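PDB 3LRK: alpha-galactosidase 1, which hydrolyses terminal, non-reducing alpha-D-galactose residues from alpha-D-galactosides such as galactose oligosaccharides, galactomannans and galactolipids, working as a secreted homotetramer. Local coordinates for residues 32-37 with 47-52; 69-74 with 110-115; 82-87 with 135-140. The protein carries 1 engineered substitution. All blocks are in the same frame, centred on the assembly; numbering follows the deposited sequence.

Contact 1: residues 32-37 with 47-52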
ATOM      1  N   MET A  32      -8.657 -29.211  17.028  1.00 21.19           N
ATOM      2  CA  MET A  32      -7.625 -29.468  18.020  1.00 21.31           C
ATOM      3  C   MET A  32      -6.861 -30.713  17.597  1.00 20.96           C
ATOM      4  O   MET A  32      -7.443 -31.646  17.042  1.00 20.05           O
ATOM      5  CB  MET A  32      -8.231 -29.704  19.414  1.00 21.33           C
ATOM      6  CG  MET A  32      -8.945 -28.508  20.028  1.00 22.14           C
ATOM      7  SD  MET A  32      -9.982 -28.986  21.448  1.00 23.63           S
ATOM      8  CE  MET A  32      -8.702 -29.374  22.646  1.00 24.38           C
ATOM      9  N   GLY A  33      -5.561 -30.723  17.868  1.00 20.73           N
ATOM     10  CA  GLY A  33      -4.742 -31.862  17.513  1.00 20.82           C
ATOM     11  C   GLY A  33      -3.265 -31.642  17.736  1.00 20.68           C
ATOM     12  O   GLY A  33      -2.869 -30.968  18.675  1.00 20.65           O
ATOM     13  N   TRP A  34      -2.461 -32.209  16.847  1.00 21.46           N
ATOM     14  CA  TRP A  34      -1.011 -32.160  16.946  1.00 21.81           C
ATOM     15  C   TRP A  34      -0.398 -32.252  15.548  1.00 22.18           C
ATOM     16  O   TRP A  34      -0.929 -32.933  14.666  1.00 21.73           O
ATOM     17  CB  TRP A  34      -0.524 -33.315  17.835  1.00 22.41           C
ATOM     18  CG  TRP A  34       0.979 -33.544  17.857  1.00 22.57           C
ATOM     19  CD1 TRP A  34       1.886 -32.952  18.692  1.00 22.55           C
ATOM     20  CD2 TRP A  34       1.724 -34.448  17.033  1.00 23.48           C
ATOM     21  NE1 TRP A  34       3.153 -33.418  18.427  1.00 23.58           N
ATOM     22  CE2 TRP A  34       3.084 -34.340  17.417  1.00 23.68           C
ATOM     23  CE3 TRP A  34       1.380 -35.339  16.003  1.00 24.25           C
ATOM     24  CZ2 TRP A  34       4.100 -35.084  16.805  1.00 23.12           C
ATOM     25  CZ3 TRP A  34       2.399 -36.082  15.394  1.00 24.07           C
ATOM     26  CH2 TRP A  34       3.739 -35.948  15.803  1.00 23.01           C
ATOM     27  N   ASP A  35       0.726 -31.567  15.365  1.00 22.67           N
ATOM     28  CA  ASP A  35       1.473 -31.578  14.111  1.00 23.45           C
ATOM     29  C   ASP A  35       2.945 -31.846  14.467  1.00 24.18           C
ATOM     30  O   ASP A  35       3.467 -31.284  15.434  1.00 24.12           O
ATOM     31  CB  ASP A  35       1.287 -30.224  13.393  1.00 23.29           C
ATOM     32  CG  ASP A  35       1.979 -30.150  12.031  1.00 23.33           C
ATOM     33  OD1 ASP A  35       3.201 -30.432  11.941  1.00 22.24           O
ATOM     34  OD2 ASP A  35       1.297 -29.762  11.039  1.00 21.31           O
ATOM     35  N   ASN A  36       3.598 -32.699  13.687  1.00 25.22           N
ATOM     36  CA  ASN A  36       4.964 -33.157  13.982  1.00 27.53           C
ATOM     37  C   ASN A  36       6.089 -32.169  13.665  1.00 28.42           C
ATOM     38  O   ASN A  36       7.247 -32.408  14.029  1.00 29.02           O
ATOM     39  CB  ASN A  36       5.241 -34.457  13.226  1.00 27.37           C
ATOM     40  CG  ASN A  36       5.306 -34.247  11.720  1.00 27.89           C
ATOM     41  OD1 ASN A  36       6.356 -33.901  11.158  1.00 30.05           O
ATOM     42  ND2 ASN A  36       4.187 -34.448  11.062  1.00 26.64           N
ATOM     43  N   TRP A  37       5.762 -31.074  12.979  1.00 29.49           N
ATOM     44  CA  TRP A  37       6.801 -30.212  12.415  1.00 30.32           C
ATOM     45  C   TRP A  37       7.759 -29.595  13.447  1.00 31.36           C
ATOM     46  O   TRP A  37       8.975 -29.821  13.367  1.00 31.46           O
ATOM     47  CB  TRP A  37       6.228 -29.118  11.497  1.00 30.38           C
ATOM     48  CG  TRP A  37       7.346 -28.402  10.817  1.00 30.13           C
ATOM     49  CD1 TRP A  37       7.853 -27.178  11.131  1.00 31.17           C
ATOM     50  CD2 TRP A  37       8.152 -28.914   9.749  1.00 30.71           C
ATOM     51  NE1 TRP A  37       8.916 -26.876  10.299  1.00 31.65           N
ATOM     52  CE2 TRP A  37       9.120 -27.928   9.445  1.00 31.35           C
ATOM     53  CE3 TRP A  37       8.137 -30.105   9.005  1.00 29.57           C
ATOM     54  CZ2 TRP A  37      10.069 -28.099   8.432  1.00 31.19           C
ATOM     55  CZ3 TRP A  37       9.082 -30.273   7.991  1.00 30.34           C
ATOM     56  CH2 TRP A  37      10.036 -29.277   7.722  1.00 30.65           C
ATOM     57  N   GLN A  47       5.906 -45.018  12.309  1.00 32.21           N
ATOM     58  CA  GLN A  47       6.223 -45.292  13.715  1.00 33.31           C
ATOM     59  C   GLN A  47       6.143 -44.055  14.602  1.00 33.17           C
ATOM     60  O   GLN A  47       5.540 -44.111  15.675  1.00 33.13           O
ATOM     61  CB  GLN A  47       7.600 -45.952  13.850  1.00 33.87           C
ATOM     62  CG  GLN A  47       7.753 -46.758  15.140  1.00 36.24           C
ATOM     63  CD  GLN A  47       6.783 -47.924  15.194  1.00 38.56           C
ATOM     64  OE1 GLN A  47       6.661 -48.684  14.234  1.00 40.75           O
ATOM     65  NE2 GLN A  47       6.086 -48.067  16.316  1.00 40.16           N
ATOM     66  N   LEU A  48       6.744 -42.947  14.153  1.00 33.51           N
ATOM     67  CA  LEU A  48       6.647 -41.656  14.856  1.00 33.57           C
ATOM     68  C   LEU A  48       5.199 -41.284  15.096  1.00 33.31           C
ATOM     69  O   LEU A  48       4.809 -40.912  16.207  1.00 33.76           O
ATOM     70  CB  LEU A  48       7.315 -40.511  14.055  1.00 33.95           C
ATOM     71  CG  LEU A  48       6.782 -39.087  14.367  1.00 34.51           C
ATOM     72  CD1 LEU A  48       7.318 -38.536  15.698  1.00 34.29           C
ATOM     73  CD2 LEU A  48       7.018 -38.078  13.241  1.00 35.07           C
ATOM     74  N   LEU A  49       4.410 -41.373  14.032  1.00 32.76           N
ATOM     75  CA  LEU A  49       3.041 -40.915  14.052  1.00 32.11           C
ATOM     76  C   LEU A  49       2.211 -41.734  15.033  1.00 31.74           C
ATOM     77  O   LEU A  49       1.440 -41.180  15.816  1.00 31.83           O
ATOM     78  CB  LEU A  49       2.464 -41.016  12.642  1.00 32.23           C
ATOM     79  CG  LEU A  49       1.942 -39.754  11.951  1.00 32.01           C
ATOM     80  CD1 LEU A  49       2.771 -38.504  12.255  1.00 31.00           C
ATOM     81  CD2 LEU A  49       1.894 -40.025  10.464  1.00 30.93           C
ATOM     82  N   LEU A  50       2.383 -43.053  14.998  1.00 31.20           N
ATOM     83  CA  LEU A  50       1.595 -43.948  15.849  1.00 30.65           C
ATOM     84  C   LEU A  50       2.043 -43.931  17.316  1.00 30.45           C
ATOM     85  O   LEU A  50       1.203 -43.997  18.210  1.00 29.93           O
ATOM     86  CB  LEU A  50       1.572 -45.371  15.275  1.00 30.55           C
ATOM     87  CG  LEU A  50       1.011 -45.489  13.844  1.00 30.54           C
ATOM     88  CD1 LEU A  50       0.931 -46.937  13.394  1.00 30.76           C
ATOM     89  CD2 LEU A  50      -0.347 -44.791  13.671  1.00 29.65           C
ATOM     90  N   ASP A  51       3.357 -43.853  17.554  1.00 30.71           N
ATOM     91  CA  ASP A  51       3.907 -43.649  18.915  1.00 30.84           C
ATOM     92  C   ASP A  51       3.396 -42.365  19.561  1.00 30.46           C
ATOM     93  O   ASP A  51       3.010 -42.362  20.729  1.00 30.29           O
ATOM     94  CB  ASP A  51       5.435 -43.604  18.902  1.00 31.55           C
ATOM     95  CG  ASP A  51       6.068 -44.966  18.682  1.00 32.89           C
ATOM     96  OD1 ASP A  51       5.341 -45.984  18.616  1.00 34.21           O
ATOM     97  OD2 ASP A  51       7.315 -45.003  18.557  1.00 36.44           O
ATOM     98  N   THR A  52       3.396 -41.276  18.794  1.00 29.85           N
ATOM     99  CA  THR A  52       2.863 -39.994  19.266  1.00 29.48           C
ATOM    100  C   THR A  52       1.372 -40.094  19.561  1.00 28.75           C
ATOM    101  O   THR A  52       0.915 -39.647  20.607  1.00 28.68           O
ATOM    102  CB  THR A  52       3.096 -38.870  18.237  1.00 29.61           C
ATOM    103  OG1 THR A  52       4.480 -38.516  18.229  1.00 31.23           O
ATOM    104  CG2 THR A  52       2.272 -37.630  18.583  1.00 30.42           C
TER

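Contact 2: residues 69-74 with 110-115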
ATOM      1  N   ILE A  69      -4.363 -35.888  14.220  1.00 20.99           N
ATOM      2  CA  ILE A  69      -2.934 -36.203  14.118  1.00 20.42           C
ATOM      3  C   ILE A  69      -2.481 -35.775  12.728  1.00 20.05           C
ATOM      4  O   ILE A  69      -2.791 -36.441  11.714  1.00 20.06           O
ATOM      5  CB  ILE A  69      -2.658 -37.727  14.343  1.00 20.24           C
ATOM      6  CG1 ILE A  69      -3.178 -38.179  15.720  1.00 20.78           C
ATOM      7  CG2 ILE A  69      -1.161 -38.050  14.162  1.00 20.79           C
ATOM      8  CD1 ILE A  69      -2.567 -37.410  16.927  1.00 21.01           C
ATOM      9  N   ILE A  70      -1.778 -34.647  12.678  1.00 19.83           N
ATOM     10  CA  ILE A  70      -1.463 -34.010  11.401  1.00 19.77           C
ATOM     11  C   ILE A  70      -0.008 -34.228  11.000  1.00 19.61           C
ATOM     12  O   ILE A  70       0.910 -33.668  11.598  1.00 19.71           O
ATOM     13  CB  ILE A  70      -1.782 -32.491  11.400  1.00 19.80           C
ATOM     14  CG1 ILE A  70      -3.214 -32.223  11.878  1.00 18.73           C
ATOM     15  CG2 ILE A  70      -1.551 -31.898   9.999  1.00 19.31           C
ATOM     16  CD1 ILE A  70      -3.408 -30.814  12.475  1.00 20.43           C
ATOM     17  N   LEU A  71       0.169 -35.057   9.978  1.00 19.67           N
ATOM     18  CA  LEU A  71       1.461 -35.310   9.364  1.00 19.78           C
ATOM     19  C   LEU A  71       1.756 -34.131   8.443  1.00 20.45           C
ATOM     20  O   LEU A  71       0.945 -33.808   7.567  1.00 20.26           O
ATOM     21  CB  LEU A  71       1.421 -36.608   8.557  1.00 19.27           C
ATOM     22  CG  LEU A  71       2.649 -36.982   7.705  1.00 19.17           C
ATOM     23  CD1 LEU A  71       3.856 -37.323   8.566  1.00 20.11           C
ATOM     24  CD2 LEU A  71       2.318 -38.111   6.758  1.00 18.27           C
ATOM     25  N   ASP A  72       2.909 -33.503   8.650  1.00 20.60           N
ATOM     26  CA  ASP A  72       3.295 -32.301   7.906  1.00 20.90           C
ATOM     27  C   ASP A  72       4.114 -32.666   6.653  1.00 20.71           C
ATOM     28  O   ASP A  72       3.847 -33.681   6.016  1.00 21.12           O
ATOM     29  CB  ASP A  72       4.035 -31.332   8.848  1.00 20.81           C
ATOM     30  CG  ASP A  72       3.829 -29.860   8.475  1.00 22.15           C
ATOM     31  OD1 ASP A  72       2.836 -29.244   8.918  1.00 22.96           O
ATOM     32  OD2 ASP A  72       4.680 -29.316   7.743  1.00 23.23           O
ATOM     33  N   ASP A  73       5.087 -31.826   6.299  1.00 21.28           N
ATOM     34  CA  ASP A  73       5.857 -31.910   5.046  1.00 21.64           C
ATOM     35  C   ASP A  73       6.772 -33.152   5.001  1.00 22.61           C
ATOM     36  O   ASP A  73       6.879 -33.883   5.987  1.00 22.84           O
ATOM     37  CB  ASP A  73       6.697 -30.625   4.921  1.00 21.04           C
ATOM     38  CG  ASP A  73       7.012 -30.218   3.469  1.00 21.18           C
ATOM     39  OD1 ASP A  73       6.925 -31.031   2.515  1.00 18.91           O
ATOM     40  OD2 ASP A  73       7.356 -29.031   3.288  1.00 19.36           O
ATOM     41  N   CYS A  74       7.422 -33.373   3.851  1.00 23.33           N
ATOM     42  CA  CYS A  74       8.507 -34.373   3.678  1.00 24.27           C
ATOM     43  C   CYS A  74       8.088 -35.843   3.744  1.00 24.14           C
ATOM     44  O   CYS A  74       8.881 -36.715   4.145  1.00 24.59           O
ATOM     45  CB  CYS A  74       9.652 -34.133   4.674  1.00 24.60           C
ATOM     46  SG  CYS A  74       9.872 -32.429   5.188  1.00 27.44           S
ATOM     47  N   PHE A 110      -7.027 -38.242  10.885  1.00 19.88           N
ATOM     48  CA  PHE A 110      -5.720 -38.195  10.214  1.00 19.73           C
ATOM     49  C   PHE A 110      -5.621 -36.963   9.306  1.00 19.62           C
ATOM     50  O   PHE A 110      -6.465 -36.760   8.431  1.00 19.42           O
ATOM     51  CB  PHE A 110      -5.518 -39.487   9.408  1.00 20.04           C
ATOM     52  CG  PHE A 110      -4.177 -39.588   8.694  1.00 20.46           C
ATOM     53  CD1 PHE A 110      -3.011 -39.068   9.259  1.00 20.90           C
ATOM     54  CD2 PHE A 110      -4.090 -40.247   7.474  1.00 19.39           C
ATOM     55  CE1 PHE A 110      -1.780 -39.180   8.607  1.00 20.11           C
ATOM     56  CE2 PHE A 110      -2.854 -40.370   6.811  1.00 22.29           C
ATOM     57  CZ  PHE A 110      -1.704 -39.833   7.390  1.00 21.02           C
ATOM     58  N   GLY A 111      -4.600 -36.146   9.549  1.00 19.29           N
ATOM     59  CA  GLY A 111      -4.308 -34.985   8.713  1.00 19.48           C
ATOM     60  C   GLY A 111      -3.054 -35.197   7.881  1.00 19.32           C
ATOM     61  O   GLY A 111      -2.099 -35.854   8.319  1.00 19.39           O
ATOM     62  N   MET A 112      -3.073 -34.657   6.666  1.00 18.86           N
ATOM     63  CA  MET A 112      -1.912 -34.681   5.769  1.00 18.79           C
ATOM     64  C   MET A 112      -1.622 -33.278   5.234  1.00 18.71           C
ATOM     65  O   MET A 112      -2.334 -32.329   5.554  1.00 18.79           O
ATOM     66  CB  MET A 112      -2.094 -35.707   4.641  1.00 18.20           C
ATOM     67  CG  MET A 112      -1.730 -37.129   5.092  1.00 18.60           C
ATOM     68  SD  MET A 112      -1.543 -38.350   3.793  1.00 19.45           S
ATOM     69  CE  MET A 112       0.058 -37.897   3.138  1.00 17.38           C
ATOM     70  N   TYR A 113      -0.568 -33.159   4.435  1.00 19.22           N
ATOM     71  CA  TYR A 113      -0.040 -31.859   4.041  1.00 19.53           C
ATOM     72  C   TYR A 113       0.313 -31.800   2.546  1.00 19.49           C
ATOM     73  O   TYR A 113       0.836 -32.757   1.967  1.00 19.56           O
ATOM     74  CB  TYR A 113       1.181 -31.524   4.916  1.00 19.70           C
ATOM     75  CG  TYR A 113       2.034 -30.370   4.421  1.00 20.64           C
ATOM     76  CD1 TYR A 113       3.007 -30.575   3.440  1.00 20.56           C
ATOM     77  CD2 TYR A 113       1.890 -29.081   4.956  1.00 20.86           C
ATOM     78  CE1 TYR A 113       3.787 -29.528   2.972  1.00 21.32           C
ATOM     79  CE2 TYR A 113       2.681 -28.024   4.497  1.00 20.14           C
ATOM     80  CZ  TYR A 113       3.626 -28.259   3.504  1.00 21.38           C
ATOM     81  OH  TYR A 113       4.423 -27.229   3.023  1.00 21.53           O
ATOM     82  N   SER A 114      -0.002 -30.665   1.930  1.00 19.03           N
ATOM     83  CA  SER A 114       0.572 -30.314   0.646  1.00 19.01           C
ATOM     84  C   SER A 114       0.752 -28.802   0.552  1.00 18.75           C
ATOM     85  O   SER A 114       0.603 -28.085   1.548  1.00 18.60           O
ATOM     86  CB  SER A 114      -0.283 -30.853  -0.508  1.00 18.67           C
ATOM     87  OG  SER A 114       0.493 -30.879  -1.691  1.00 20.34           O
ATOM     88  N   SER A 115       1.115 -28.328  -0.636  1.00 18.61           N
ATOM     89  CA  SER A 115       1.249 -26.893  -0.890  1.00 18.14           C
ATOM     90  C   SER A 115       0.544 -26.552  -2.182  1.00 17.47           C
ATOM     91  O   SER A 115       0.590 -27.328  -3.137  1.00 17.38           O
ATOM     92  CB  SER A 115       2.730 -26.490  -0.986  1.00 18.33           C
ATOM     93  OG  SER A 115       2.884 -25.085  -1.127  1.00 18.54           O
TER
HETATM   94  O   HOH W   1       1.168 -35.222   5.154  1.00 18.92           O

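Contact 3: residues 82-87 with 135-140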
ATOM      1  N   ASP A  82       1.331 -42.436 -13.438  1.00 27.45           N
ATOM      2  CA  ASP A  82       0.032 -41.780 -13.621  1.00 27.26           C
ATOM      3  C   ASP A  82      -0.028 -40.365 -13.058  1.00 26.48           C
ATOM      4  O   ASP A  82      -1.070 -39.704 -13.139  1.00 26.82           O
ATOM      5  CB  ASP A  82      -1.078 -42.626 -13.005  1.00 27.50           C
ATOM      6  CG  ASP A  82      -1.426 -43.826 -13.853  1.00 28.72           C
ATOM      7  OD1 ASP A  82      -1.585 -43.656 -15.086  1.00 32.12           O
ATOM      8  OD2 ASP A  82      -1.526 -44.937 -13.294  1.00 28.73           O
ATOM      9  N   GLY A  83       1.075 -39.902 -12.485  1.00 25.70           N
ATOM     10  CA  GLY A  83       1.140 -38.555 -11.928  1.00 25.09           C
ATOM     11  C   GLY A  83       0.627 -38.454 -10.502  1.00 24.44           C
ATOM     12  O   GLY A  83       0.543 -37.357  -9.953  1.00 24.40           O
ATOM     13  N   PHE A  84       0.294 -39.599  -9.906  1.00 24.04           N
ATOM     14  CA  PHE A  84      -0.162 -39.671  -8.519  1.00 23.65           C
ATOM     15  C   PHE A  84       0.981 -39.537  -7.540  1.00 23.31           C
ATOM     16  O   PHE A  84       2.067 -40.090  -7.770  1.00 23.66           O
ATOM     17  CB  PHE A  84      -0.876 -40.998  -8.252  1.00 24.02           C
ATOM     18  CG  PHE A  84      -2.334 -40.853  -7.942  1.00 24.67           C
ATOM     19  CD1 PHE A  84      -3.205 -40.284  -8.861  1.00 25.33           C
ATOM     20  CD2 PHE A  84      -2.844 -41.319  -6.731  1.00 27.06           C
ATOM     21  CE1 PHE A  84      -4.558 -40.162  -8.573  1.00 25.80           C
ATOM     22  CE2 PHE A  84      -4.201 -41.201  -6.435  1.00 26.90           C
ATOM     23  CZ  PHE A  84      -5.055 -40.623  -7.356  1.00 25.62           C
ATOM     24  N   LEU A  85       0.728 -38.821  -6.445  1.00 22.57           N
ATOM     25  CA  LEU A  85       1.649 -38.748  -5.320  1.00 22.47           C
ATOM     26  C   LEU A  85       1.996 -40.148  -4.831  1.00 22.53           C
ATOM     27  O   LEU A  85       1.123 -41.022  -4.772  1.00 22.30           O
ATOM     28  CB  LEU A  85       1.028 -37.974  -4.151  1.00 22.44           C
ATOM     29  CG  LEU A  85       0.911 -36.451  -4.264  1.00 22.19           C
ATOM     30  CD1 LEU A  85      -0.095 -35.933  -3.250  1.00 20.83           C
ATOM     31  CD2 LEU A  85       2.273 -35.800  -4.077  1.00 21.78           C
ATOM     32  N   VAL A  86       3.267 -40.336  -4.493  1.00 22.29           N
ATOM     33  CA  VAL A  86       3.758 -41.586  -3.906  1.00 22.83           C
ATOM     34  C   VAL A  86       4.330 -41.272  -2.522  1.00 23.12           C
ATOM     35  O   VAL A  86       5.197 -40.412  -2.391  1.00 23.27           O
ATOM     36  CB  VAL A  86       4.834 -42.258  -4.818  1.00 22.63           C
ATOM     37  CG1 VAL A  86       5.378 -43.554  -4.195  1.00 23.30           C
ATOM     38  CG2 VAL A  86       4.254 -42.555  -6.196  1.00 22.39           C
ATOM     39  N   ALA A  87       3.830 -41.948  -1.489  1.00 23.29           N
ATOM     40  CA  ALA A  87       4.410 -41.819  -0.154  1.00 24.15           C
ATOM     41  C   ALA A  87       5.811 -42.440  -0.143  1.00 24.42           C
ATOM     42  O   ALA A  87       6.040 -43.431  -0.820  1.00 24.71           O
ATOM     43  CB  ALA A  87       3.530 -42.506   0.879  1.00 23.87           C
ATOM     44  N   ALA A 135      -6.087 -34.421  -4.268  1.00 17.89           N
ATOM     45  CA  ALA A 135      -7.282 -34.629  -3.443  1.00 18.22           C
ATOM     46  C   ALA A 135      -7.736 -36.095  -3.486  1.00 18.17           C
ATOM     47  O   ALA A 135      -8.084 -36.656  -2.451  1.00 18.08           O
ATOM     48  CB  ALA A 135      -8.416 -33.699  -3.886  1.00 16.89           C
ATOM     49  N   GLN A 136      -7.744 -36.698  -4.681  1.00 19.26           N
ATOM     50  CA  GLN A 136      -8.067 -38.115  -4.853  1.00 20.03           C
ATOM     51  C   GLN A 136      -7.122 -39.044  -4.085  1.00 20.20           C
ATOM     52  O   GLN A 136      -7.579 -39.968  -3.394  1.00 19.80           O
ATOM     53  CB  GLN A 136      -8.107 -38.515  -6.333  1.00 20.72           C
ATOM     54  CG  GLN A 136      -8.765 -39.885  -6.584  1.00 22.24           C
ATOM     55  CD  GLN A 136     -10.211 -39.941  -6.088  1.00 23.79           C
ATOM     56  OE1 GLN A 136     -11.035 -39.091  -6.428  1.00 25.26           O
ATOM     57  NE2 GLN A 136     -10.514 -40.937  -5.265  1.00 24.30           N
ATOM     58  N   PHE A 137      -5.817 -38.798  -4.206  1.00 19.71           N
ATOM     59  CA  PHE A 137      -4.828 -39.494  -3.370  1.00 19.76           C
ATOM     60  C   PHE A 137      -5.171 -39.415  -1.875  1.00 19.78           C
ATOM     61  O   PHE A 137      -5.143 -40.446  -1.168  1.00 18.64           O
ATOM     62  CB  PHE A 137      -3.392 -38.977  -3.624  1.00 19.85           C
ATOM     63  CG  PHE A 137      -2.380 -39.543  -2.668  1.00 20.06           C
ATOM     64  CD1 PHE A 137      -1.668 -40.700  -2.991  1.00 20.03           C
ATOM     65  CD2 PHE A 137      -2.158 -38.940  -1.432  1.00 19.46           C
ATOM     66  CE1 PHE A 137      -0.758 -41.231  -2.100  1.00 19.32           C
ATOM     67  CE2 PHE A 137      -1.246 -39.482  -0.530  1.00 21.02           C
ATOM     68  CZ  PHE A 137      -0.542 -40.625  -0.875  1.00 18.32           C
ATOM     69  N   PHE A 138      -5.491 -38.213  -1.380  1.00 19.46           N
ATOM     70  CA  PHE A 138      -5.778 -38.068   0.049  1.00 20.28           C
ATOM     71  C   PHE A 138      -7.044 -38.848   0.460  1.00 20.80           C
ATOM     72  O   PHE A 138      -7.058 -39.512   1.493  1.00 21.42           O
ATOM     73  CB  PHE A 138      -5.841 -36.594   0.490  1.00 20.17           C
ATOM     74  CG  PHE A 138      -4.535 -35.849   0.306  1.00 21.59           C
ATOM     75  CD1 PHE A 138      -3.356 -36.308   0.907  1.00 20.05           C
ATOM     76  CD2 PHE A 138      -4.485 -34.694  -0.472  1.00 21.99           C
ATOM     77  CE1 PHE A 138      -2.146 -35.623   0.728  1.00 21.30           C
ATOM     78  CE2 PHE A 138      -3.281 -34.009  -0.658  1.00 23.04           C
ATOM     79  CZ  PHE A 138      -2.109 -34.470  -0.056  1.00 20.19           C
ATOM     80  N   ALA A 139      -8.083 -38.781  -0.367  1.00 21.03           N
ATOM     81  CA  ALA A 139      -9.319 -39.532  -0.125  1.00 21.06           C
ATOM     82  C   ALA A 139      -9.114 -41.053  -0.227  1.00 21.21           C
ATOM     83  O   ALA A 139      -9.662 -41.807   0.587  1.00 20.61           O
ATOM     84  CB  ALA A 139     -10.393 -39.079  -1.064  1.00 21.39           C
ATOM     85  N   ASN A 140      -8.318 -41.495  -1.206  1.00 21.29           N
ATOM     86  CA  ASN A 140      -7.971 -42.926  -1.352  1.00 21.60           C
ATOM     87  C   ASN A 140      -7.262 -43.456  -0.115  1.00 21.61           C
ATOM     88  O   ASN A 140      -7.389 -44.633   0.239  1.00 21.95           O
ATOM     89  CB  ASN A 140      -7.081 -43.168  -2.577  1.00 21.27           C
ATOM     90  CG  ASN A 140      -7.840 -43.095  -3.884  1.00 20.81           C
ATOM     91  OD1 ASN A 140      -9.062 -42.894  -3.914  1.00 21.68           O
ATOM     92  ND2 ASN A 140      -7.114 -43.243  -4.985  1.00 20.06           N
TER

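Contact 1: residues 32-37 with 47-52
Trp34 holds CG anti to its backbone N (chi1 170°), and with chi2 at 88° the indole stands upright from strand 32-35 toward helix 46-58. On the helix, Thr52 puts CG2 anti to its own N, so the two side chains meet tip to tip. The methyl sits squarely over one face of the six-membered ring, with Thr52 CG2 3.3 Å from the centroid of the Trp34 benzo ring, a close CH-pi contact almost exactly on the ring normal. A beta-branched threonine suits the spot, being short enough to fit between the helix backbone and the indole face while still offering a methyl. The backbone N of Asn36 lies above the opposite face, toward its rim. At the ring edge lie Leu49 CD1, in the plane and 4.0 Å from Trp34 CZ3, and Leu48 CD1. One residue earlier in the helix than Leu49, Leu48 CD2 packs 4.0 Å from Asn36 CB. As the strand ends, Asp35 OD1 accepts from Trp37 N at 2.8 Å through its anti lone pair, capping the turn into helix 37-40. The indole N-H is used elsewhere, NE1 bonding to Ala294 O. The contact closes the first beta-alpha unit of the TIM barrel: strand 32-35 runs between strands 68-70 and 290-292, where Trp34 touches Ile69 and Ile292, while Leu49 joins helix 46-58 to Val99 of helix 96-105.

Contact 2: residues 69-74 with 110-115
Two neighbouring parallel strands of the TIM barrel, 68-70 and 109-115, pair here and lead into the substrate site, to which Asp72 and Asp73 belong. The pairing rests on two backbone bonds: Gly111 N gives a nearly straight one to Ile69 O at 2.8 Å, and Leu71 N returns one to Gly111 O at 2.9 Å. Glycine fits at 111 because the strands draw close there, the CA atoms of Ile70 and Gly111 being 4.0 Å apart, and any CB would collide with Ile70 CG1. Beyond Leu71 the direct pairing stops and a water takes over, donating to Leu71 O and accepting weakly from Tyr113 N. Phe110, its CG anti to the backbone N, turns its ring so that CE1 lies 4.1 Å from Leu71 CB.

Tyr113 likewise holds CG anti to N (chi1 166°), laying its ring against Asp72 and Asp73. Asp72 OD2 and Asp73 N sit over one face of that ring, the Asp72 carboxylate stacked obliquely at 30° to it. The Asp73 carboxylate slants across the ring margin, its CG 3.3 Å from Tyr113 CE1. Cys74 N (2.7 Å from Asp73 OD1) and Thr120 OG1 on OD1, with Ala122 N on OD2, together grip the Asp73 carboxylate beside the Cys42-Cys74 disulfide.

Outside these segments, Asp72 OD1 makes a salt bridge with Lys147, and Tyr113 OH is hydrogen-bonded to the nucleophile Asp149. Asp72 OD2 and Asp73 OD2 hydrogen-bond to bound glycerol, probably from the crystallisation liquor, consistent with a pocket for sugar hydroxyls. Lys147 would favour the ionised form of Asp72, but the nearby Asp35 carboxylate would oppose it, so its ionisation is not settled. The tyrosine would probably stabilise the carboxylate of Asp149 and may help to orient it.

Contact 3: residues 82-87 with 135-140
The backbones run past each other at a distance, the nearest CA atoms being those of Leu85 and Phe137, 6.8 Å apart, and no hydrogen bond joins them, so the contact is mostly packing of aromatic and aliphatic groups. Gly83 turns the chain just before the contact at a positive phi (85°), where a side chain would press on the preceding carbonyl. Phe84 then extends over the helix with chi1 at -114°, an unusual torsion that takes its far end to the helix backbone: CE2 lies 3.6 Å from Phe137 CA. Around the same end, Phe84 CZ meets Gln136 CB at 3.8 Å, with Gln136 CG in the plane of the ring. One helical turn on, Asn140 ND2 lies 3.8 Å from Phe84 CE2, and the bond from Gln136 NE2 to Asn140 OD1, 2.8 Å, ties the two amides together. An alanine in place of Phe84 would probably uncover this part of the helix and loosen the hold of the loop upon it.

Phe137, CG anti to N (chi1 173°), points its ring at the strand. Leu85 CB stands over the centre of that ring, 4.0 Å from the Phe137 centroid, in a CH-pi contact, while Phe84 CD2 comes in at the ring edge. Leu85 O also touches the ring, 3.3 Å from Phe137 CE1, and Leu85 CD1 reaches deeper, 4.0 Å from Phe138 CZ. Strand 85-87 pairs antiparallel with strand 76-79, so the contact fastens that small hairpin to helix 131-140, with Trp75 and Met96 of helix 96-105 meeting Phe137, and helix 160-177 packing against Ala135 and Ala139.

Contacts 1 and 2 lie side by side, their centres 10 Å apart, because strand 32-35 of contact 1 and strand 68-70 of contact 2 are neighbours in the sheet. Trp34 O is 2.8 Å from Ile70 N, a probable hydrogen bond. Asp35 OD2 and Asp72 OD1 approach to 2.7 Å, so the two acids may share a proton or be tolerated through Lys147. In contact 2 the Tyr113 side chain is about 3 Å from that of the nucleophile Asp149; in contact 3 that of Leu85 is about 9 Å from that of Asp73. Contact 3 touches contact 2 where Met112 CB is 3.9 Å from Phe138 CE1. Nearest atoms of contacts 1 and 3 are about 10 Å apart.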